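Local coordinates for ketol-acid reductoisomerase (uncultured archaeon GZfos26G2, PDB 4XDY) that catalyses the magnesium-dependent alkyl migration and NADH-preferring reduction that turn (S)-2-acetolactate into (R)-2,3-dihydroxy-isovalerate in branched-chain amino acid biosynthesis, at the interface of chains A and B. Sequence-based numbering; all coordinates share one arbitrary frame. Chains: chain A/B, Ketol-acid reductoisomerase.

The interface of chains A and B. Residues chain A 204-206, 208; chain B 251, 255, 263, 267.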
loop_
_atom_site.group_PDB
_atom_site.type_symbol
_atom_site.label_atom_id
_atom_site.label_comp_id
_atom_site.label_asym_id
_atom_site.label_seq_id
_atom_site.Cartn_x
_atom_site.Cartn_y
_atom_site.Cartn_z
ATOM N N CYS A 204 10.627 1.239 0.250
ATOM C CA CYS A 204 10.898 1.540 1.661
ATOM C C CYS A 204 11.361 3.032 1.704
ATOM O O CYS A 204 10.677 3.849 2.282
ATOM C CB CYS A 204 11.933 0.607 2.249
ATOM S SG CYS A 204 11.459 -1.148 2.102
ATOM N N GLY A 205 12.538 3.377 1.154
ATOM C CA GLY A 205 12.967 4.757 1.162
ATOM C C GLY A 205 11.951 5.671 0.520
ATOM O O GLY A 205 11.585 6.723 1.083
ATOM N N GLY A 206 11.550 5.357 -0.689
ATOM C CA GLY A 206 10.614 6.249 -1.363
ATOM C C GLY A 206 9.281 6.380 -0.703
ATOM O O GLY A 206 8.841 7.499 -0.414
ATOM N N VAL A 208 8.348 5.713 2.451
ATOM C CA VAL A 208 8.334 6.284 3.807
ATOM C C VAL A 208 8.616 7.790 3.730
ATOM O O VAL A 208 7.920 8.580 4.392
ATOM C CB VAL A 208 9.318 5.523 4.720
ATOM C CG1 VAL A 208 9.515 6.318 6.012
ATOM C CG2 VAL A 208 8.773 4.092 4.935
ATOM N N MET B 251 7.184 -2.242 9.859
ATOM C CA MET B 251 7.777 -2.463 8.521
ATOM C C MET B 251 9.316 -2.600 8.572
ATOM O O MET B 251 9.921 -3.543 8.000
ATOM C CB MET B 251 7.319 -1.415 7.547
ATOM C CG MET B 251 7.722 -1.749 6.100
ATOM S SD MET B 251 9.272 -1.010 5.622
ATOM C CE MET B 251 8.825 0.696 5.390
ATOM N N ILE B 255 11.613 -6.012 7.231
ATOM C CA ILE B 255 12.513 -5.926 6.071
ATOM C C ILE B 255 13.946 -6.212 6.565
ATOM O O ILE B 255 14.221 -6.179 7.776
ATOM C CB ILE B 255 12.503 -4.547 5.375
ATOM C CG1 ILE B 255 13.162 -3.456 6.272
ATOM C CG2 ILE B 255 11.128 -4.222 4.876
ATOM C CD1 ILE B 255 13.137 -2.085 5.641
ATOM N N MET B 263 16.838 2.319 3.164
ATOM C CA MET B 263 15.688 3.179 3.356
ATOM C C MET B 263 16.139 4.555 3.903
ATOM O O MET B 263 15.767 5.640 3.377
ATOM C CB MET B 263 14.741 2.535 4.323
ATOM C CG MET B 263 13.561 3.443 4.786
ATOM S SD MET B 263 12.163 2.606 5.584
ATOM C CE MET B 263 12.970 1.889 6.996
ATOM N N GLY B 267 16.596 6.834 0.742
ATOM C CA GLY B 267 15.236 7.292 0.489
ATOM C C GLY B 267 15.111 8.827 0.378
ATOM O O GLY B 267 14.476 9.365 -0.556
#
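With chi1 at 171° and chi2 at 164°, B:Met263 stays extended as far as its thioether and bends only at chi3, which lays CB, CG and SD along the backbone from A:Cys204 into A:Gly205; on the partner chain A:Val208 (CG1 anti to the backbone N, chi1 168°) sends CG2 toward the methyl of B:Met251, with the sulfur of B:Met263 at its flank. This is part of the helical, knotted C-terminal domain of the ketol-acid reductoisomerase family, through which the homodimer assembles. A long, unbranched thioether suits B:Met263's place because it can follow backbone and still reach A:Val208: CG lies 3.8 Å from C of A:Cys204, and SD meets CG2 of A:Val208 at 3.8 Å, the two side chains crossing at about a right angle. B:Met251, bent at chi2 and chi3, meets that CG2 tip to tip, its CE 3.4 Å away, a tight fit for a compact branched residue. In the break between helices 188-203 and 205-220, the short side chain of A:Cys204 lays the flank of its SG against CD1 of B:Ile255, 4.0 Å away, an apolar methyl suited to a thiol neighbour, and near SD of B:Met251. Where helix 205-220 begins, CA of A:Gly205 comes within 3.5 Å of CA of B:Gly267 on helix 257-270, a backbone approach that suits residues without side chains. An alanine in place of B:Met263 would probably leave A:Val208 without its sulfur neighbour and open a gap beside A:Cys204.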